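Local coordinates for protein OsmC family peroxiredoxin (PDB 2E8E) that probably acts as a thiol-dependent peroxidase of the OsmC family, reducing peroxides through a pair of cysteines, at residues S41-S46 against C110-V116; L54-Q59 against A97-A101; K65-K71 against E82-V88. One frame throughout, in Å; residues are numbered along the deposited sequence.

Interaction 1 (S41-S46 against C110-V116)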
# COMPACT_ATOMS: atom_id res chain seq x y z
N SER A 41 -0.63 4.24 1.31
CA SER A 41 -1.87 3.82 0.66
C SER A 41 -3.06 4.03 1.60
O SER A 41 -4.11 4.53 1.20
CB SER A 41 -1.79 2.35 0.25
OG SER A 41 -0.70 2.15 -0.64
N ILE A 42 -2.88 3.63 2.85
CA ILE A 42 -3.92 3.78 3.86
C ILE A 42 -4.24 5.26 4.08
O ILE A 42 -5.40 5.67 4.03
CB ILE A 42 -3.48 3.16 5.21
CG1 ILE A 42 -3.38 1.64 5.08
CG2 ILE A 42 -4.45 3.56 6.31
CD1 ILE A 42 -2.71 0.97 6.29
N GLY A 43 -3.19 6.04 4.33
CA GLY A 43 -3.35 7.46 4.59
C GLY A 43 -3.99 8.24 3.46
O GLY A 43 -4.87 9.07 3.70
N SER A 44 -3.56 7.98 2.23
CA SER A 44 -4.11 8.70 1.09
C SER A 44 -5.53 8.26 0.76
O SER A 44 -6.37 9.09 0.42
CB SER A 44 -3.20 8.55 -0.13
OG SER A 44 -3.01 7.19 -0.48
N CYS A 45 -5.81 6.96 0.87
CA CYS A 45 -7.15 6.47 0.59
C CYS A 45 -8.13 7.14 1.56
O CYS A 45 -9.16 7.66 1.15
CB CYS A 45 -7.23 4.95 0.77
SG CYS A 45 -8.80 4.21 0.24
N SER A 46 -7.77 7.14 2.84
CA SER A 46 -8.63 7.76 3.86
C SER A 46 -8.67 9.28 3.68
O SER A 46 -9.73 9.90 3.84
CB SER A 46 -8.12 7.42 5.26
OG SER A 46 -8.97 7.96 6.26
N CYS A 110 -13.12 3.95 3.42
CA CYS A 110 -11.73 3.60 3.13
C CYS A 110 -11.49 2.14 2.78
O CYS A 110 -11.47 1.27 3.66
CB CYS A 110 -10.84 4.00 4.30
SG CYS A 110 -9.08 3.96 3.87
N SER A 111 -11.28 1.88 1.49
CA SER A 111 -11.06 0.52 1.01
C SER A 111 -9.77 -0.12 1.50
O SER A 111 -9.76 -1.27 1.95
CB SER A 111 -11.09 0.49 -0.52
OG SER A 111 -12.36 0.88 -1.02
N VAL A 112 -8.66 0.62 1.42
CA VAL A 112 -7.37 0.09 1.86
C VAL A 112 -7.40 -0.27 3.34
O VAL A 112 -7.01 -1.37 3.73
CB VAL A 112 -6.23 1.11 1.60
CG1 VAL A 112 -4.90 0.55 2.11
CG2 VAL A 112 -6.13 1.43 0.11
N LEU A 113 -7.88 0.65 4.17
CA LEU A 113 -7.93 0.41 5.61
C LEU A 113 -8.81 -0.78 5.97
O LEU A 113 -8.49 -1.54 6.89
CB LEU A 113 -8.43 1.66 6.34
CG LEU A 113 -8.40 1.59 7.87
CD1 LEU A 113 -6.97 1.36 8.35
CD2 LEU A 113 -8.95 2.89 8.45
N ALA A 114 -9.93 -0.94 5.26
CA ALA A 114 -10.85 -2.03 5.53
C ALA A 114 -10.19 -3.39 5.33
O ALA A 114 -10.53 -4.36 6.01
CB ALA A 114 -12.06 -1.92 4.61
N MET A 115 -9.23 -3.45 4.41
CA MET A 115 -8.55 -4.71 4.13
C MET A 115 -7.53 -5.15 5.17
O MET A 115 -7.29 -6.35 5.33
CB MET A 115 -7.88 -4.64 2.75
CG MET A 115 -8.87 -4.65 1.60
SD MET A 115 -8.11 -4.86 -0.03
CE MET A 115 -7.75 -6.56 0.01
N VAL A 116 -6.93 -4.21 5.90
CA VAL A 116 -5.94 -4.60 6.90
C VAL A 116 -6.46 -4.52 8.32
O VAL A 116 -5.84 -5.06 9.25
CB VAL A 116 -4.66 -3.73 6.79
CG1 VAL A 116 -4.09 -3.84 5.39
CG2 VAL A 116 -4.97 -2.28 7.13

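Interaction 2 (L54-Q59 against A97-A101)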
# COMPACT_ATOMS: atom_id res chain seq x y z
N LEU A 54 -15.31 16.67 4.27
CA LEU A 54 -15.16 18.00 4.85
C LEU A 54 -15.69 19.05 3.88
O LEU A 54 -16.32 20.03 4.29
CB LEU A 54 -13.68 18.29 5.16
CG LEU A 54 -13.08 17.54 6.35
CD1 LEU A 54 -11.64 17.99 6.56
CD2 LEU A 54 -13.90 17.81 7.59
N LYS A 55 -15.43 18.84 2.59
CA LYS A 55 -15.89 19.76 1.56
C LYS A 55 -17.42 19.74 1.51
O LYS A 55 -18.06 20.79 1.46
CB LYS A 55 -15.31 19.33 0.20
CG LYS A 55 -15.75 20.18 -0.99
CD LYS A 55 -14.94 19.80 -2.23
CE LYS A 55 -15.42 20.52 -3.47
NZ LYS A 55 -16.77 20.05 -3.91
N LYS A 56 -17.98 18.54 1.55
CA LYS A 56 -19.43 18.38 1.52
C LYS A 56 -20.07 19.02 2.75
O LYS A 56 -21.17 19.56 2.68
CB LYS A 56 -19.79 16.89 1.47
CG LYS A 56 -21.27 16.61 1.26
CD LYS A 56 -21.53 15.11 1.18
CE LYS A 56 -23.00 14.82 0.91
NZ LYS A 56 -23.88 15.37 1.98
N LYS A 57 -19.37 18.97 3.88
CA LYS A 57 -19.88 19.55 5.12
C LYS A 57 -19.59 21.05 5.24
O LYS A 57 -19.65 21.62 6.34
CB LYS A 57 -19.35 18.79 6.33
CG LYS A 57 -19.94 17.38 6.43
CD LYS A 57 -19.55 16.68 7.72
CE LYS A 57 -20.17 15.30 7.78
NZ LYS A 57 -21.65 15.34 7.60
N ARG A 58 -19.25 21.66 4.12
CA ARG A 58 -18.99 23.10 4.04
C ARG A 58 -17.84 23.64 4.88
O ARG A 58 -17.85 24.80 5.29
CB ARG A 58 -20.28 23.85 4.40
CG ARG A 58 -21.53 23.21 3.81
CD ARG A 58 -21.42 23.05 2.30
NE ARG A 58 -21.28 24.35 1.65
CZ ARG A 58 -22.25 25.25 1.56
NH1 ARG A 58 -23.45 24.98 2.07
NH2 ARG A 58 -22.02 26.41 0.98
N GLN A 59 -16.82 22.82 5.12
CA GLN A 59 -15.69 23.27 5.90
C GLN A 59 -14.68 23.96 4.99
O GLN A 59 -14.53 23.61 3.82
CB GLN A 59 -15.02 22.09 6.61
CG GLN A 59 -15.95 21.29 7.53
CD GLN A 59 -16.68 22.16 8.53
OE1 GLN A 59 -17.90 22.36 8.43
NE2 GLN A 59 -15.95 22.70 9.51
N ALA A 97 -17.15 18.19 12.46
CA ALA A 97 -17.12 17.85 11.05
C ALA A 97 -15.95 16.92 10.76
O ALA A 97 -16.09 15.95 10.01
CB ALA A 97 -17.00 19.11 10.20
N LEU A 98 -14.80 17.20 11.37
CA LEU A 98 -13.62 16.36 11.16
C LEU A 98 -13.89 14.97 11.74
O LEU A 98 -13.55 13.96 11.12
CB LEU A 98 -12.38 16.97 11.82
CG LEU A 98 -11.11 16.11 11.67
CD1 LEU A 98 -10.81 15.89 10.19
CD2 LEU A 98 -9.94 16.78 12.37
N GLU A 99 -14.50 14.92 12.92
CA GLU A 99 -14.80 13.64 13.54
C GLU A 99 -15.71 12.80 12.64
O GLU A 99 -15.47 11.60 12.45
CB GLU A 99 -15.46 13.84 14.90
CG GLU A 99 -16.06 12.55 15.49
CD GLU A 99 -16.51 12.71 16.93
OE1 GLU A 99 -16.93 13.82 17.31
OE2 GLU A 99 -16.45 11.71 17.68
N GLN A 100 -16.74 13.42 12.07
CA GLN A 100 -17.66 12.71 11.19
C GLN A 100 -16.95 12.20 9.93
O GLN A 100 -17.21 11.09 9.47
CB GLN A 100 -18.82 13.61 10.77
CG GLN A 100 -19.80 13.94 11.87
CD GLN A 100 -20.96 14.77 11.36
OE1 GLN A 100 -21.70 14.36 10.47
NE2 GLN A 100 -21.12 15.96 11.93
N ALA A 101 -16.06 13.03 9.39
CA ALA A 101 -15.32 12.66 8.19
C ALA A 101 -14.39 11.48 8.48
O ALA A 101 -14.29 10.55 7.68
CB ALA A 101 -14.51 13.85 7.68

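Interaction 3 (K65-K71 against E82-V88)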
# COMPACT_ATOMS: atom_id res chain seq x y z
N LYS A 65 -3.36 17.26 7.28
CA LYS A 65 -2.13 16.53 7.53
C LYS A 65 -2.49 15.20 8.18
O LYS A 65 -3.32 15.16 9.09
CB LYS A 65 -1.20 17.32 8.45
CG LYS A 65 -0.75 18.66 7.88
CD LYS A 65 0.20 19.36 8.84
CE LYS A 65 0.70 20.68 8.26
NZ LYS A 65 1.58 21.40 9.23
N ILE A 66 -1.89 14.12 7.70
CA ILE A 66 -2.17 12.81 8.27
C ILE A 66 -0.86 12.14 8.65
O ILE A 66 0.05 12.01 7.84
CB ILE A 66 -2.93 11.92 7.26
CG1 ILE A 66 -4.16 12.67 6.73
CG2 ILE A 66 -3.37 10.63 7.95
CD1 ILE A 66 -4.92 11.92 5.65
N PHE A 67 -0.77 11.73 9.91
CA PHE A 67 0.42 11.10 10.43
C PHE A 67 0.14 9.64 10.75
O PHE A 67 -0.75 9.34 11.54
CB PHE A 67 0.89 11.83 11.69
CG PHE A 67 1.13 13.30 11.46
CD1 PHE A 67 2.35 13.74 10.96
CD2 PHE A 67 0.12 14.23 11.68
CE1 PHE A 67 2.56 15.10 10.69
CE2 PHE A 67 0.32 15.58 11.41
CZ PHE A 67 1.54 16.01 10.91
N LEU A 68 0.89 8.74 10.14
CA LEU A 68 0.70 7.33 10.40
C LEU A 68 1.96 6.71 10.99
O LEU A 68 3.07 6.96 10.53
CB LEU A 68 0.33 6.58 9.11
CG LEU A 68 -0.98 7.02 8.45
CD1 LEU A 68 -0.69 8.04 7.36
CD2 LEU A 68 -1.68 5.80 7.87
N LYS A 69 1.77 5.91 12.03
CA LYS A 69 2.88 5.23 12.68
C LYS A 69 2.51 3.77 12.85
O LYS A 69 1.49 3.44 13.45
CB LYS A 69 3.17 5.85 14.05
CG LYS A 69 4.24 5.10 14.83
CD LYS A 69 4.52 5.74 16.18
CE LYS A 69 5.01 7.16 16.03
NZ LYS A 69 5.40 7.77 17.34
N GLY A 70 3.36 2.89 12.32
CA GLY A 70 3.08 1.47 12.44
C GLY A 70 4.17 0.76 13.22
O GLY A 70 5.35 1.03 13.02
N LYS A 71 3.76 -0.14 14.11
CA LYS A 71 4.70 -0.92 14.92
C LYS A 71 4.60 -2.37 14.45
O LYS A 71 3.53 -2.97 14.49
CB LYS A 71 4.34 -0.81 16.40
CG LYS A 71 4.54 0.59 16.97
CD LYS A 71 4.12 0.65 18.43
CE LYS A 71 4.41 2.03 19.03
NZ LYS A 71 3.70 3.11 18.29
N GLU A 82 0.19 -2.78 15.28
CA GLU A 82 -0.51 -1.56 15.64
C GLU A 82 -0.26 -0.48 14.60
O GLU A 82 0.84 -0.35 14.08
CB GLU A 82 -0.03 -1.07 17.02
CG GLU A 82 -0.43 0.35 17.36
CD GLU A 82 0.19 0.83 18.67
OE1 GLU A 82 0.59 2.01 18.73
OE2 GLU A 82 0.25 0.04 19.63
N ILE A 83 -1.31 0.28 14.29
CA ILE A 83 -1.19 1.38 13.34
C ILE A 83 -1.90 2.57 13.95
O ILE A 83 -3.09 2.49 14.25
CB ILE A 83 -1.86 1.07 11.98
CG1 ILE A 83 -1.19 -0.13 11.31
CG2 ILE A 83 -1.75 2.31 11.07
CD1 ILE A 83 -1.75 -0.47 9.95
N GLU A 84 -1.16 3.65 14.16
CA GLU A 84 -1.73 4.87 14.72
C GLU A 84 -1.92 5.86 13.59
O GLU A 84 -0.99 6.08 12.80
CB GLU A 84 -0.80 5.48 15.76
CG GLU A 84 -0.62 4.69 17.03
CD GLU A 84 0.22 5.43 18.04
OE1 GLU A 84 -0.18 6.54 18.45
OE2 GLU A 84 1.29 4.91 18.43
N ILE A 85 -3.10 6.46 13.51
CA ILE A 85 -3.36 7.44 12.47
C ILE A 85 -3.90 8.69 13.13
O ILE A 85 -4.89 8.63 13.87
CB ILE A 85 -4.41 6.94 11.45
CG1 ILE A 85 -4.00 5.58 10.88
CG2 ILE A 85 -4.54 7.96 10.32
CD1 ILE A 85 -5.00 5.00 9.90
N LYS A 86 -3.26 9.81 12.86
CA LYS A 86 -3.69 11.09 13.42
C LYS A 86 -4.02 12.04 12.28
O LYS A 86 -3.18 12.30 11.41
CB LYS A 86 -2.58 11.69 14.29
CG LYS A 86 -2.94 13.03 14.91
CD LYS A 86 -1.78 13.58 15.73
CE LYS A 86 -2.12 14.92 16.34
NZ LYS A 86 -3.33 14.83 17.20
N TYR A 87 -5.25 12.55 12.28
CA TYR A 87 -5.71 13.48 11.26
C TYR A 87 -5.71 14.89 11.83
O TYR A 87 -6.27 15.12 12.90
CB TYR A 87 -7.13 13.14 10.83
CG TYR A 87 -7.33 11.76 10.26
CD1 TYR A 87 -7.33 11.54 8.88
CD2 TYR A 87 -7.55 10.67 11.09
CE1 TYR A 87 -7.54 10.27 8.35
CE2 TYR A 87 -7.76 9.39 10.57
CZ TYR A 87 -7.76 9.20 9.20
OH TYR A 87 -7.99 7.95 8.69
N VAL A 88 -5.10 15.82 11.11
CA VAL A 88 -5.07 17.21 11.54
C VAL A 88 -5.66 18.07 10.43
O VAL A 88 -5.10 18.15 9.33
CB VAL A 88 -3.63 17.70 11.84
CG1 VAL A 88 -3.65 19.18 12.21
CG2 VAL A 88 -3.03 16.88 12.98
O HOH W 1 1.91 3.09 16.35

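Interaction 1 (S41-S46 against C110-V116)
C45 and C110 meet sulfur to sulfur, their SG atoms 3.6 Å apart: van der Waals neighbours, not a disulfide. Both side chains use the same rotamer, SG trans to the main-chain nitrogen (chi1 -172° in C45), and these two settings bring the thiols together between the helices. C110 stands at the N-cap of helix 111-116, and its SG accepts from L113 N at 3.5 Å with an N-H...S angle of 157°, while S46 CB rests against the same sulfur. With the thiol of C110 cut back to an alanine, L113 N is likely to lose its capping acceptor and C45 its sulfur neighbour. I42 and V112 carry the apolar side. I42 CG1 lies 3.5 Å from V112 CG1, and the other valine methyl, CG2, packs on C45 CB at 3.7 Å. I42 CG2, the short branch, passes L113 CD1, the side chains crossing at about a right angle, and CD1, at the end of the CG1 branch, meets V116 CG2 tip to tip at 4.0 Å. At the border, S111 OG is hydrogen-bonded to R72 of the second subunit. The helix segments run at 133° to each other, 8.3 Å apart at closest approach. A cysteine pair set between two helices beside the dimer interface is the redox centre expected of an OsmC-type peroxiredoxin, here reduced; the same cysteines are also known as a disulfide.

Interaction 2 (L54-Q59 against A97-A101)
L54 reaches from the last turn of helix 34-56 onto helix 95-109, where its CD2 lies against the backbone and methyls of the second helix. The helix carrying L54 closes in a Schellman motif, with R58 at positive phi as the C-prime residue, and the contact joins this terminus to the helix that follows the hairpin 60-72/80-90 in the OsmC fold. In the first shell, L54 CD2 sits 3.8 Å from A97 O and also touches L98 CA. The same methyl lies 4.0 Å from A101 CB. The two alanines offer only methyl groups, which lets the leucine come close to the helix surface. Its CG lies opposite the carbonyl carbon, and chi2 of -177° sends CD1 straight on and leaves CD2 turned onto helix 95-109. Q59 also rests on the A97 methyl, with its CD 3.5 Å from A97 CB.

The next layer explains these positions. The paired bonds of the Schellman motif, Q59 N to L54 O and R58 N to K55 O, reverse the chain after the helix, which brings Q59 back beside A97. V61 and I64 of strand 60-72, together with V93, pack around L54, while V50 and I53, earlier on its own helix, touch A101. L98 continues the apolar layer to W126 and V128 on strand 121-130.

K57 forms the polar border. Its chain is stretched until a bend at chi4 (-55°), and it crosses Q100 at about a right angle. K57 NZ donates to Q100 OE1 at 3.0 Å, approaching from above the amide, 53° out of the carbonyl plane.

Interaction 3 (K65-K71 against E82-V88)
I85 touches both I66 and L68 across the strands on the buried face of the hairpin. Its CG2 meets I66 CG2 at 3.8 Å and its CG1 meets L68 CD2 at the same separation, the three chains pointing the same way toward the helices. I42 of helix 34-56 covers L68, I83 and I85. Next along this face, I66 lies beside Y87, with CG1 4.0 Å from Y87 CD1.

The backbones hold these pairs in antiparallel register. F67 with K86 and K69 with E84 are each joined by two bonds, and K65 N to V88 O and V88 N to K65 O are both 2.8 Å. The segment 65-71 also pairs with a strand of the second subunit, extending the sheet across the dimer.

On the other face, V88 CG2 sits at the edge of the F67 ring, in its plane. K71 stays extended until its last torsion (chi4 59°), which swings NZ to 3.0 Å from E84 OE2 and, more weakly, 3.3 Å from E82 OE1. A water bridges K71 NZ and E84 OE2. Because E82 OE1 and E84 OE2 are themselves only 3.0 Å apart, the lysine's charge probably offsets repulsion between the two carboxylates.

How the interactions relate
Helix 34-56 ties the set together, supplying one side of interaction 1 and, at its C-terminal end, of interaction 2; their centres lie 18 Å apart and their atoms do not touch. Interaction 3 is nested in the chain loops closed by both, and packs against I42, G43 and S46 of the helix that carries C45. Its centre is 12 Å from that of interaction 1, and S46 OG probably bonds to Y87 OH at 2.6 Å. Interaction 2 meets the sheet more lightly, L98 CD2 lying 4.1 Å from Y87 O. Interactions 1 and 3 both reach the second subunit, whereas interaction 2 does not. Dithiothreitol is bound by E5, T20 and S21, outside all three contacts.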